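Side-chain contacts in nucleoside-diphosphate-sugar pyrophosphorylase (Vibrio cholerae, PDB 4EVW), which probably couples a sugar phosphate to a nucleoside triphosphate, releasing pyrophosphate and forming a nucleoside-diphosphate sugar: residues H35-F40 against T68-K73; D58-V63 against I77-T82; E89-G94 against G107-F112; G132-F137 against T155-T160; E211-Q214 against N218-Y221. The protein carries 1 engineered substitution. All coordinates share one frame; numbering follows the deposited sequence.

Interaction 1 (H35-F40 against T68-K73); sequences HSVNSF and TQLGIK
The carboxamide of Asn38 is the flat group that meets Leu70 here, and it meets it with its far end. Methyl CD2 of Leu70 lies 3.4 Å from Asn38 OD1 and 3.8 Å from Asn38 ND2, so it reaches both arms of the amide and sits nearer the oxygen. Two other flat groups turn to the rest of the fold: the Phe40 ring packs edge-to-face with Phe112, and the His35 ring edge-to-face with Phe241.

Beside the amide the contact becomes wholly apolar. Val37 points across to the other segment, and its CG1, placed opposite the backbone N by a chi1 of 179°, is the methyl that does the touching. It stands 3.6 Å from Ile72 CD1, the two side chains crossing at roughly a right angle, and 4.1 Å from Leu70 CD1. The two Leu70 methyls thus divide the work, CD1 serving Val37 and CD2 serving Asn38. Gly71, with a phi of 90°, ends helix 59-70 in a Schellman motif; on either side of this turn in the sequence, Leu70 and Ile72 both point toward the other segment. Strand 49-54 adds Phe51 against both Val37 and Ile72.

The turn carrying Val37 is pinned locally, since Ser36 O accepts from Ser39 OG at 2.7 Å and from Ser39 N at 3.1 Å, both from one face of its carbonyl plane. No hydrogen bond crosses between 35-40 and 68-73. The chemistry is therefore that of methyl packing, with one partly exposed amide resting its polar end against a leucine methyl.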
# COMPACT_ATOMS: atom_id res chain seq x y z
N HIS A 35 8.28 3.24 11.88
CA HIS A 35 7.01 2.91 12.52
C HIS A 35 6.14 2.09 11.57
O HIS A 35 5.49 1.13 11.98
CB HIS A 35 6.24 4.18 12.88
CG HIS A 35 6.72 4.85 14.13
ND1 HIS A 35 6.62 4.27 15.38
CD2 HIS A 35 7.27 6.07 14.33
CE1 HIS A 35 7.08 5.10 16.29
NE2 HIS A 35 7.49 6.20 15.68
N SER A 36 6.13 2.48 10.31
CA SER A 36 5.32 1.77 9.33
C SER A 36 5.87 0.40 8.95
O SER A 36 5.14 -0.59 8.97
CB SER A 36 5.14 2.62 8.06
OG SER A 36 4.45 1.88 7.07
N VAL A 37 7.16 0.34 8.62
CA VAL A 37 7.75 -0.93 8.22
C VAL A 37 7.80 -1.93 9.37
O VAL A 37 7.70 -3.14 9.16
CB VAL A 37 9.17 -0.73 7.63
CG1 VAL A 37 9.78 -2.07 7.24
CG2 VAL A 37 9.07 0.17 6.41
N ASN A 38 7.92 -1.43 10.60
CA ASN A 38 7.95 -2.33 11.75
C ASN A 38 6.65 -3.10 11.92
O ASN A 38 6.59 -4.08 12.67
CB ASN A 38 8.28 -1.56 13.04
CG ASN A 38 9.76 -1.59 13.35
OD1 ASN A 38 10.44 -2.56 13.00
ND2 ASN A 38 10.26 -0.55 14.00
N SER A 39 5.61 -2.66 11.22
CA SER A 39 4.33 -3.35 11.25
C SER A 39 4.60 -4.81 10.88
O SER A 39 3.98 -5.72 11.41
CB SER A 39 3.37 -2.78 10.19
OG SER A 39 3.04 -1.43 10.45
N PHE A 40 5.54 -5.00 9.96
CA PHE A 40 5.88 -6.32 9.45
C PHE A 40 7.10 -7.00 10.07
O PHE A 40 7.72 -7.86 9.45
CB PHE A 40 6.11 -6.22 7.94
CG PHE A 40 4.96 -5.60 7.21
CD1 PHE A 40 4.94 -4.24 6.92
CD2 PHE A 40 3.87 -6.39 6.83
CE1 PHE A 40 3.85 -3.67 6.26
CE2 PHE A 40 2.78 -5.83 6.17
CZ PHE A 40 2.77 -4.47 5.88
N THR A 68 18.38 -2.09 6.68
CA THR A 68 19.49 -2.92 7.17
C THR A 68 19.45 -2.92 8.68
O THR A 68 19.59 -3.96 9.35
CB THR A 68 20.83 -2.35 6.73
OG1 THR A 68 20.88 -2.31 5.30
CG2 THR A 68 21.98 -3.20 7.25
N GLN A 69 19.28 -1.74 9.24
CA GLN A 69 19.25 -1.61 10.67
C GLN A 69 18.09 -2.35 11.32
O GLN A 69 18.24 -2.89 12.41
CB GLN A 69 19.19 -0.14 11.00
CG GLN A 69 19.33 0.14 12.45
CD GLN A 69 19.41 1.61 12.68
OE1 GLN A 69 19.48 2.39 11.73
NE2 GLN A 69 19.41 2.00 13.94
N LEU A 70 16.93 -2.36 10.66
CA LEU A 70 15.75 -3.04 11.19
C LEU A 70 15.94 -4.54 11.17
O LEU A 70 15.23 -5.28 11.84
CB LEU A 70 14.52 -2.67 10.36
CG LEU A 70 13.98 -1.26 10.59
CD1 LEU A 70 12.94 -0.90 9.54
CD2 LEU A 70 13.37 -1.20 11.98
N GLY A 71 16.92 -4.99 10.39
CA GLY A 71 17.18 -6.41 10.30
C GLY A 71 16.39 -7.08 9.19
O GLY A 71 16.15 -8.28 9.25
N ILE A 72 15.98 -6.32 8.17
CA ILE A 72 15.25 -6.93 7.07
C ILE A 72 16.33 -7.65 6.25
O ILE A 72 17.22 -7.02 5.69
CB ILE A 72 14.53 -5.87 6.22
CG1 ILE A 72 13.47 -5.17 7.09
CG2 ILE A 72 13.85 -6.52 5.02
CD1 ILE A 72 12.73 -4.04 6.39
N LYS A 73 16.24 -8.98 6.21
CA LYS A 73 17.25 -9.78 5.53
C LYS A 73 17.26 -9.78 4.01
O LYS A 73 18.30 -10.00 3.40
CB LYS A 73 17.19 -11.21 6.08
CG LYS A 73 17.53 -11.26 7.57
CD LYS A 73 18.84 -10.50 7.84
CE LYS A 73 19.16 -10.39 9.33
NZ LYS A 73 20.42 -9.61 9.55

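Interaction 2 (D58-V63 against I77-T82); sequences DTAVFV and IAELHT
Ile77 lays its CD1 methyl against the helix backbone, 3.6 Å from Ala60 O and 4.0 Å from Val63 CG1. Its CG1 branch lies opposite the carbonyl carbon (chi1 -65°) and runs on extended to CD1, sliding past Val63 in the opposite direction. Its other branch, CG2, comes within 4.3 Å of Ala60 CB, so one isoleucine spans two residues about one helical turn apart.

Two residues along the strand, Glu79 reaches the start of the helix with an extended chain. Its OE1 lies 3.8 Å from Ala60 CB, and a water bridges the remaining polar gap: it donates to Glu79 OE1 at 2.6 Å and accepts from Ala60 N at 3.0 Å. Ala60 N belongs to the first helical turn, and Asp58, at the N-cap position, makes no capping bond with its side chain. A carboxylate near this end would be expected to suit the helix dipole.

The short axes of 59-63 and 77-80 approach to 9.5 Å with their directions 164° apart, hence nearly antiparallel. Val63 also packs on Phe51 and Val53, in strand 49-54. Strand 49-54, helix 59-70 and strand 75-80, with both strands parallel in one sheet, form a beta-alpha-beta crossover unit, as in the Rossmann-like domain of nucleotidyltransferases.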
# COMPACT_ATOMS: atom_id res chain seq x y z
N ASP A 58 17.86 12.02 -1.02
CA ASP A 58 18.75 10.90 -0.73
C ASP A 58 17.98 9.76 -0.06
O ASP A 58 18.48 9.08 0.84
CB ASP A 58 19.90 11.39 0.15
CG ASP A 58 20.72 12.48 -0.53
OD1 ASP A 58 21.26 12.21 -1.63
OD2 ASP A 58 20.82 13.60 0.01
N THR A 59 16.75 9.55 -0.53
CA THR A 59 15.87 8.53 0.02
C THR A 59 16.36 7.09 -0.13
O THR A 59 16.21 6.29 0.79
CB THR A 59 14.45 8.66 -0.57
OG1 THR A 59 13.93 9.96 -0.25
CG2 THR A 59 13.53 7.61 0.01
N ALA A 60 16.95 6.75 -1.27
CA ALA A 60 17.44 5.39 -1.47
C ALA A 60 18.44 5.02 -0.37
O ALA A 60 18.39 3.93 0.19
CB ALA A 60 18.09 5.24 -2.85
N VAL A 61 19.35 5.95 -0.07
CA VAL A 61 20.34 5.71 0.98
C VAL A 61 19.66 5.58 2.34
O VAL A 61 19.99 4.69 3.12
CB VAL A 61 21.39 6.85 1.02
CG1 VAL A 61 22.22 6.76 2.28
CG2 VAL A 61 22.29 6.77 -0.22
N PHE A 62 18.71 6.47 2.62
CA PHE A 62 17.97 6.45 3.88
C PHE A 62 17.28 5.09 4.08
O PHE A 62 17.40 4.46 5.14
CB PHE A 62 16.93 7.58 3.89
CG PHE A 62 15.92 7.48 5.01
CD1 PHE A 62 16.19 8.02 6.27
CD2 PHE A 62 14.69 6.87 4.80
CE1 PHE A 62 15.23 7.95 7.29
CE2 PHE A 62 13.73 6.79 5.81
CZ PHE A 62 14.00 7.34 7.06
N VAL A 63 16.55 4.64 3.06
CA VAL A 63 15.84 3.37 3.13
C VAL A 63 16.79 2.19 3.30
O VAL A 63 16.54 1.30 4.11
CB VAL A 63 14.97 3.14 1.87
CG1 VAL A 63 14.36 1.74 1.88
CG2 VAL A 63 13.88 4.19 1.82
N ILE A 77 15.43 -2.10 -3.62
CA ILE A 77 15.05 -0.70 -3.72
C ILE A 77 14.96 -0.36 -5.19
O ILE A 77 15.89 -0.60 -5.95
CB ILE A 77 16.08 0.21 -3.03
CG1 ILE A 77 16.11 -0.08 -1.53
CG2 ILE A 77 15.73 1.68 -3.29
CD1 ILE A 77 17.15 0.72 -0.78
N ALA A 78 13.81 0.18 -5.58
CA ALA A 78 13.59 0.58 -6.96
C ALA A 78 13.49 2.09 -6.89
O ALA A 78 12.60 2.64 -6.25
CB ALA A 78 12.29 -0.03 -7.49
N GLU A 79 14.42 2.77 -7.55
CA GLU A 79 14.41 4.23 -7.52
C GLU A 79 13.81 4.79 -8.80
O GLU A 79 14.31 4.53 -9.89
CB GLU A 79 15.84 4.75 -7.32
CG GLU A 79 15.93 6.25 -7.14
CD GLU A 79 17.36 6.73 -6.99
OE1 GLU A 79 17.67 7.36 -5.95
OE2 GLU A 79 18.17 6.49 -7.91
N LEU A 80 12.73 5.54 -8.65
CA LEU A 80 12.04 6.14 -9.80
C LEU A 80 12.56 7.56 -9.99
O LEU A 80 12.89 8.24 -9.02
CB LEU A 80 10.53 6.13 -9.55
CG LEU A 80 9.95 4.74 -9.25
CD1 LEU A 80 8.42 4.81 -9.26
CD2 LEU A 80 10.44 3.74 -10.29
N HIS A 81 12.64 8.02 -11.23
CA HIS A 81 13.16 9.35 -11.50
C HIS A 81 12.13 10.41 -11.88
O HIS A 81 12.47 11.58 -12.05
CB HIS A 81 14.27 9.25 -12.55
CG HIS A 81 15.42 8.39 -12.11
ND1 HIS A 81 16.42 8.85 -11.28
CD2 HIS A 81 15.70 7.09 -12.36
CE1 HIS A 81 17.27 7.87 -11.03
NE2 HIS A 81 16.85 6.79 -11.67
N THR A 82 10.88 10.00 -12.03
CA THR A 82 9.81 10.94 -12.35
C THR A 82 8.68 10.69 -11.36
O THR A 82 8.60 9.62 -10.76
CB THR A 82 9.22 10.73 -13.78
OG1 THR A 82 8.38 9.58 -13.79
CG2 THR A 82 10.33 10.56 -14.80
O HOH W 1 16.52 8.36 -3.80

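Interaction 3 (E89-G94 against G107-F112); sequences ETVTLG and GSITVF
Val91, which meets Val111, rides on a helical turn whose shortest polar bonds are Leu93 N to Glu89 O and Gly94 N to Thr90 O, both 2.8 Å. The hydroxyls of its two neighbours are also engaged: Thr90 OG1 with Thr84 OG1 and Gly86 O, Thr92 OG1 with Ala88 O. Neither threonine touches the strand, and within 89-94 it is Val91 alone that meets 107-112.

Val91 and Val111 reach toward each other tip to tip. Val91 CG2 lies 3.9 Å from Val111 CG1 and 4.2 Å from Val111 CG2, so one methyl faces the fork of the other valine. With chi1 at 168°, Val91 turns its other methyl, CG1, toward Ile109, where CD1 stands at a looser 4.5 Å. Ile109 and Val111 are two apart in strand 109-111 and point to the same side; Thr110 between them takes no part and bonds His176 ND1 through OG1.

The strand runs between strands 2-5 and 174-177 in the sheet, while Tyr183 of helix 180-191 also packs on Val91. All three touching residues are buried and no hydrogen bond crosses. The contact is consistent with dispersion and the exclusion of water, methyls filling the 8.0 Å between Val91 CA and Val111 CA.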
# COMPACT_ATOMS: atom_id res chain seq x y z
N GLU A 89 0.63 3.11 -10.22
CA GLU A 89 1.68 3.23 -11.22
C GLU A 89 3.04 3.03 -10.55
O GLU A 89 3.94 2.40 -11.11
CB GLU A 89 1.65 4.60 -11.92
CG GLU A 89 2.74 4.72 -12.99
CD GLU A 89 2.65 5.99 -13.82
OE1 GLU A 89 2.26 7.05 -13.28
OE2 GLU A 89 3.01 5.93 -15.01
N THR A 90 3.19 3.57 -9.34
CA THR A 90 4.45 3.42 -8.61
C THR A 90 4.79 1.95 -8.45
O THR A 90 5.92 1.52 -8.72
CB THR A 90 4.35 4.07 -7.22
OG1 THR A 90 4.07 5.47 -7.38
CG2 THR A 90 5.65 3.90 -6.44
N VAL A 91 3.80 1.15 -8.03
CA VAL A 91 4.01 -0.28 -7.86
C VAL A 91 4.41 -0.94 -9.18
O VAL A 91 5.37 -1.71 -9.23
CB VAL A 91 2.74 -0.94 -7.30
CG1 VAL A 91 2.85 -2.46 -7.41
CG2 VAL A 91 2.54 -0.52 -5.83
N THR A 92 3.68 -0.64 -10.26
CA THR A 92 4.01 -1.23 -11.56
C THR A 92 5.43 -0.87 -12.01
O THR A 92 6.18 -1.73 -12.46
CB THR A 92 2.99 -0.79 -12.63
OG1 THR A 92 1.70 -1.33 -12.31
CG2 THR A 92 3.41 -1.30 -14.01
N LEU A 93 5.80 0.40 -11.89
CA LEU A 93 7.14 0.83 -12.29
C LEU A 93 8.21 0.21 -11.38
O LEU A 93 9.32 -0.10 -11.83
CB LEU A 93 7.24 2.36 -12.27
CG LEU A 93 6.40 3.06 -13.34
CD1 LEU A 93 6.60 4.57 -13.24
CD2 LEU A 93 6.81 2.56 -14.72
N GLY A 94 7.87 0.02 -10.11
CA GLY A 94 8.80 -0.59 -9.17
C GLY A 94 9.05 -2.05 -9.50
O GLY A 94 10.18 -2.54 -9.42
N GLY A 107 5.85 -14.39 -7.20
CA GLY A 107 4.96 -14.67 -6.09
C GLY A 107 3.94 -13.59 -5.77
O GLY A 107 3.63 -12.73 -6.60
N SER A 108 3.43 -13.64 -4.55
CA SER A 108 2.42 -12.70 -4.10
C SER A 108 3.03 -11.33 -3.82
O SER A 108 4.24 -11.20 -3.62
CB SER A 108 1.77 -13.21 -2.82
OG SER A 108 2.70 -13.17 -1.75
N ILE A 109 2.19 -10.31 -3.83
CA ILE A 109 2.66 -8.99 -3.45
C ILE A 109 1.63 -8.40 -2.51
O ILE A 109 0.42 -8.51 -2.71
CB ILE A 109 2.92 -8.03 -4.62
CG1 ILE A 109 1.67 -7.85 -5.47
CG2 ILE A 109 4.10 -8.53 -5.46
CD1 ILE A 109 1.83 -6.73 -6.47
N THR A 110 2.14 -7.79 -1.45
CA THR A 110 1.32 -7.16 -0.44
C THR A 110 1.70 -5.70 -0.45
O THR A 110 2.77 -5.32 0.02
CB THR A 110 1.63 -7.77 0.93
OG1 THR A 110 1.33 -9.17 0.89
CG2 THR A 110 0.81 -7.11 2.02
N VAL A 111 0.83 -4.87 -1.02
CA VAL A 111 1.12 -3.44 -1.11
C VAL A 111 0.66 -2.74 0.16
O VAL A 111 -0.44 -2.96 0.64
CB VAL A 111 0.40 -2.81 -2.32
CG1 VAL A 111 0.78 -1.33 -2.44
CG2 VAL A 111 0.76 -3.57 -3.58
N PHE A 112 1.52 -1.89 0.69
CA PHE A 112 1.21 -1.18 1.92
C PHE A 112 1.77 0.23 1.78
O PHE A 112 2.63 0.47 0.94
CB PHE A 112 1.87 -1.90 3.08
CG PHE A 112 1.45 -1.40 4.42
CD1 PHE A 112 0.12 -1.50 4.83
CD2 PHE A 112 2.37 -0.84 5.29
CE1 PHE A 112 -0.28 -1.05 6.09
CE2 PHE A 112 1.99 -0.39 6.55
CZ PHE A 112 0.67 -0.50 6.95

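Interaction 4 (G132-F137 against T155-T160); sequences GYLEVF and TKVIQT
Strand 132-138 of the large mixed sheet is met here by strand 157-161 of a small two-stranded antiparallel sheet, and Leu134 supplies the whole of the first side. Its two methyls part company: CD2 lies 3.9 Å from Thr160 CG2, while CD1 reaches to 4.5 Å from Val157 CG2. No backbone hydrogen bond joins 132-137 to 155-160, so side chains alone make this contact.

Val157 and Thr160 are three residues apart, yet both point toward Leu134. The backbone explains this, because Ile158, with a psi of -13°, leaves the extended conformation and shifts the facing of the residues beyond it. Ile158 and Gln159 lean instead on Lys148 of the partner strand 146-149.

Thr160 is split by chemistry. Its chi1 of 61° sets CG2 opposite the carbonyl carbon and against the leucine, whereas OG1 is hydrogen-bonded to Ala206 O. The threonine therefore offers a methyl to the core while its hydroxyl is satisfied outside the contact; its backbone O also accepts from Asn210 ND2. A bound magnesium ion lies about 12 Å from this side chain, too far for Thr160 to be a ligand.

Leu134 reaches past strand 219-223, which is backbone-bonded to both segments and so lies between them, and Tyr209 joins the cluster by touching both Leu134 and Thr160. The small antiparallel sheet thus continues beside an edge of the mixed one, with helix 208-214 packed on both through Tyr209 and Ile213, within an alpha/beta fold consistent with a sugar nucleotidyltransferase.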
# COMPACT_ATOMS: atom_id res chain seq x y z
N GLY A 132 -6.72 -12.79 -3.75
CA GLY A 132 -6.29 -11.50 -3.24
C GLY A 132 -7.26 -11.01 -2.18
O GLY A 132 -8.38 -11.50 -2.09
N TYR A 133 -6.83 -10.07 -1.36
CA TYR A 133 -7.74 -9.55 -0.35
C TYR A 133 -7.36 -8.14 0.05
O TYR A 133 -6.21 -7.73 -0.06
CB TYR A 133 -7.77 -10.46 0.89
CG TYR A 133 -6.68 -10.21 1.90
CD1 TYR A 133 -5.43 -10.83 1.80
CD2 TYR A 133 -6.89 -9.32 2.96
CE1 TYR A 133 -4.42 -10.57 2.74
CE2 TYR A 133 -5.90 -9.06 3.89
CZ TYR A 133 -4.67 -9.68 3.78
OH TYR A 133 -3.70 -9.41 4.71
N LEU A 134 -8.37 -7.41 0.51
CA LEU A 134 -8.19 -6.03 0.95
C LEU A 134 -8.43 -6.02 2.44
O LEU A 134 -9.44 -6.54 2.91
CB LEU A 134 -9.22 -5.10 0.29
CG LEU A 134 -9.18 -4.91 -1.22
CD1 LEU A 134 -10.06 -5.94 -1.91
CD2 LEU A 134 -9.66 -3.49 -1.54
N GLU A 135 -7.50 -5.44 3.18
CA GLU A 135 -7.67 -5.34 4.62
C GLU A 135 -8.58 -4.13 4.83
O GLU A 135 -8.36 -3.08 4.23
CB GLU A 135 -6.33 -5.10 5.29
CG GLU A 135 -6.37 -5.09 6.80
CD GLU A 135 -5.00 -4.84 7.37
OE1 GLU A 135 -4.52 -3.69 7.26
OE2 GLU A 135 -4.41 -5.79 7.92
N VAL A 136 -9.60 -4.28 5.66
CA VAL A 136 -10.54 -3.19 5.88
C VAL A 136 -10.87 -2.96 7.35
O VAL A 136 -10.62 -3.82 8.19
CB VAL A 136 -11.87 -3.44 5.12
CG1 VAL A 136 -11.62 -3.48 3.61
CG2 VAL A 136 -12.51 -4.76 5.58
N PHE A 137 -11.42 -1.79 7.65
CA PHE A 137 -11.85 -1.47 9.00
C PHE A 137 -13.18 -0.74 8.87
O PHE A 137 -13.55 -0.26 7.79
CB PHE A 137 -10.83 -0.60 9.75
CG PHE A 137 -10.75 0.82 9.27
CD1 PHE A 137 -10.11 1.13 8.08
CD2 PHE A 137 -11.32 1.85 10.02
CE1 PHE A 137 -10.03 2.44 7.64
CE2 PHE A 137 -11.25 3.16 9.58
CZ PHE A 137 -10.61 3.46 8.39
N THR A 155 -16.81 -13.27 3.15
CA THR A 155 -15.82 -12.21 3.11
C THR A 155 -15.51 -11.86 1.66
O THR A 155 -14.55 -11.15 1.38
CB THR A 155 -14.52 -12.61 3.83
OG1 THR A 155 -14.06 -13.87 3.33
CG2 THR A 155 -14.74 -12.70 5.33
N LYS A 156 -16.34 -12.36 0.75
CA LYS A 156 -16.13 -12.10 -0.67
C LYS A 156 -16.41 -10.63 -0.99
O LYS A 156 -17.32 -10.03 -0.43
CB LYS A 156 -17.04 -13.01 -1.49
CG LYS A 156 -16.46 -13.45 -2.82
CD LYS A 156 -17.34 -14.49 -3.49
CE LYS A 156 -17.11 -14.53 -5.00
NZ LYS A 156 -15.68 -14.78 -5.36
N VAL A 157 -15.61 -10.05 -1.88
CA VAL A 157 -15.78 -8.66 -2.29
C VAL A 157 -16.29 -8.64 -3.73
O VAL A 157 -15.75 -9.32 -4.60
CB VAL A 157 -14.45 -7.88 -2.21
CG1 VAL A 157 -14.63 -6.46 -2.75
CG2 VAL A 157 -13.97 -7.82 -0.77
N ILE A 158 -17.34 -7.86 -3.98
CA ILE A 158 -17.90 -7.79 -5.33
C ILE A 158 -17.58 -6.50 -6.05
O ILE A 158 -17.78 -6.40 -7.25
CB ILE A 158 -19.45 -7.96 -5.31
CG1 ILE A 158 -20.08 -6.90 -4.41
CG2 ILE A 158 -19.81 -9.36 -4.85
CD1 ILE A 158 -21.60 -6.92 -4.41
N GLN A 159 -17.08 -5.50 -5.32
CA GLN A 159 -16.76 -4.22 -5.93
C GLN A 159 -15.93 -3.34 -5.00
O GLN A 159 -16.03 -3.45 -3.78
CB GLN A 159 -18.07 -3.49 -6.27
CG GLN A 159 -17.93 -2.15 -6.99
CD GLN A 159 -19.27 -1.43 -7.15
OE1 GLN A 159 -20.33 -2.03 -6.98
NE2 GLN A 159 -19.22 -0.15 -7.49
N THR A 160 -15.10 -2.48 -5.58
CA THR A 160 -14.31 -1.54 -4.81
C THR A 160 -14.49 -0.18 -5.48
O THR A 160 -14.80 -0.11 -6.67
CB THR A 160 -12.79 -1.86 -4.77
OG1 THR A 160 -12.26 -1.83 -6.10
CG2 THR A 160 -12.53 -3.21 -4.13

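Interaction 5 (E211-Q214 against N218-Y221); sequences ELIQ and NIHY. Engineered in segment 211-214: Glu211 (natural residue Leu).
Ile219, Ile213 and Leu212 bury most of the surface here, and Ile219 has the largest share. Its CB is directed toward the helix. Ile219 CG1 lies 3.8 Å from Ile213 CG1, and Ile219 CB is 3.9 Å from that same atom, so the CG1 methylene of Ile213 lies against CB and CG1 of Ile219, the two side chains crossing at about a right angle. Ile213 CA and Ile219 CA, 6.5 Å apart, are the nearest CA pair of the two segments.

Torsions give Ile219 its second partner. A chi2 of -58° following a chi1 of -55° folds the end of the chain instead of extending it, and CD1 comes within 4.3 Å of Leu212 CD1. Ile213, by contrast, leaves its backbone to one side of the strand, but its chain, extended beyond CG1, brings its outer atoms nearer; it also packs on Val157. Glu211, an engineered residue, takes no part.

Asn218 points away from the helix, and its OD1 takes a weak hydrogen bond from His220 NE2, 2.8 Å long but bent to 128°. That oxygen also accepts from Lys156 NZ. The imidazole has Asn218 O at its edge, in plane, and its ND1 is hydrogen-bonded to Thr155 OG1.

Only three residues separate the segments, so helix 208-214 turns directly into strand 219-223 and packs back on it through Leu212, Ile213 and Ile219. It is a tight alpha-beta connection, feeding a strand that lies parallel to 132-138 in the mixed sheet of this alpha/beta fold.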
# COMPACT_ATOMS: atom_id res chain seq x y z
N GLU A 211 -11.08 -5.15 -11.84
CA GLU A 211 -10.66 -5.86 -13.05
C GLU A 211 -10.53 -7.35 -12.72
O GLU A 211 -10.91 -8.22 -13.51
CB GLU A 211 -9.31 -5.32 -13.55
CG GLU A 211 -9.28 -3.83 -13.89
CD GLU A 211 -10.09 -3.48 -15.14
OE1 GLU A 211 -10.48 -4.42 -15.88
OE2 GLU A 211 -10.32 -2.28 -15.39
N LEU A 212 -9.99 -7.65 -11.54
CA LEU A 212 -9.82 -9.04 -11.12
C LEU A 212 -11.16 -9.71 -10.81
O LEU A 212 -11.38 -10.88 -11.16
CB LEU A 212 -8.90 -9.11 -9.89
CG LEU A 212 -7.47 -8.58 -10.10
CD1 LEU A 212 -6.64 -8.85 -8.86
CD2 LEU A 212 -6.84 -9.25 -11.31
N ILE A 213 -12.05 -8.98 -10.14
CA ILE A 213 -13.36 -9.52 -9.81
C ILE A 213 -14.15 -9.81 -11.09
O ILE A 213 -14.81 -10.84 -11.20
CB ILE A 213 -14.14 -8.52 -8.92
CG1 ILE A 213 -13.46 -8.44 -7.55
CG2 ILE A 213 -15.60 -8.95 -8.76
CD1 ILE A 213 -13.98 -7.32 -6.67
N GLN A 214 -14.06 -8.92 -12.07
CA GLN A 214 -14.76 -9.13 -13.33
C GLN A 214 -14.26 -10.38 -14.04
O GLN A 214 -15.04 -11.08 -14.70
CB GLN A 214 -14.60 -7.92 -14.25
CG GLN A 214 -15.57 -6.79 -13.94
CD GLN A 214 -15.20 -5.52 -14.66
OE1 GLN A 214 -14.72 -5.56 -15.79
NE2 GLN A 214 -15.45 -4.38 -14.02
N ASN A 218 -11.13 -14.79 -7.14
CA ASN A 218 -11.70 -14.85 -5.80
C ASN A 218 -11.11 -13.80 -4.86
O ASN A 218 -10.11 -14.05 -4.20
CB ASN A 218 -11.47 -16.27 -5.27
CG ASN A 218 -12.24 -16.55 -4.00
OD1 ASN A 218 -13.24 -15.90 -3.71
ND2 ASN A 218 -11.78 -17.54 -3.24
N ILE A 219 -11.75 -12.64 -4.80
CA ILE A 219 -11.27 -11.54 -3.97
C ILE A 219 -12.05 -11.39 -2.67
O ILE A 219 -13.28 -11.37 -2.67
CB ILE A 219 -11.33 -10.21 -4.75
CG1 ILE A 219 -10.55 -10.34 -6.08
CG2 ILE A 219 -10.77 -9.07 -3.90
CD1 ILE A 219 -9.08 -10.73 -5.92
N HIS A 220 -11.34 -11.29 -1.56
CA HIS A 220 -11.98 -11.16 -0.26
C HIS A 220 -11.53 -9.94 0.51
O HIS A 220 -10.67 -9.18 0.07
CB HIS A 220 -11.69 -12.39 0.60
CG HIS A 220 -12.39 -13.63 0.14
ND1 HIS A 220 -13.38 -14.24 0.88
CD2 HIS A 220 -12.26 -14.36 -1.00
CE1 HIS A 220 -13.83 -15.29 0.22
NE2 HIS A 220 -13.17 -15.38 -0.92
N TYR A 221 -12.14 -9.73 1.67
CA TYR A 221 -11.72 -8.64 2.54
C TYR A 221 -11.38 -9.29 3.85
O TYR A 221 -11.75 -10.44 4.11
CB TYR A 221 -12.82 -7.58 2.73
CG TYR A 221 -14.05 -8.01 3.54
CD1 TYR A 221 -14.02 -8.05 4.93
CD2 TYR A 221 -15.24 -8.32 2.89
CE1 TYR A 221 -15.18 -8.39 5.66
CE2 TYR A 221 -16.39 -8.65 3.61
CZ TYR A 221 -16.35 -8.69 4.99
OH TYR A 221 -17.49 -9.01 5.69

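Overall arrangement
All five contacts rely on apolar side chains, with no direct hydrogen bond across any, but depth separates them. Interaction 3 lies nearest the middle, about 8 Å from the chain's centre, and is buried methyl packing. Interactions 1 and 2 are partly buried and share helix 59-70, one at its end and the other at its start; only here do an amide and a water-bridged carboxylate join in. Interactions 4 and 5 are buried contacts on the opposite side of the chain's centre from interaction 2, their centres about 8 Å apart, coupled where Val157 N is probably hydrogen-bonded to Ile219 O. Ser36 against Phe112 ties interaction 1 to 3, and Leu80 against Leu93 ties 2 to 3.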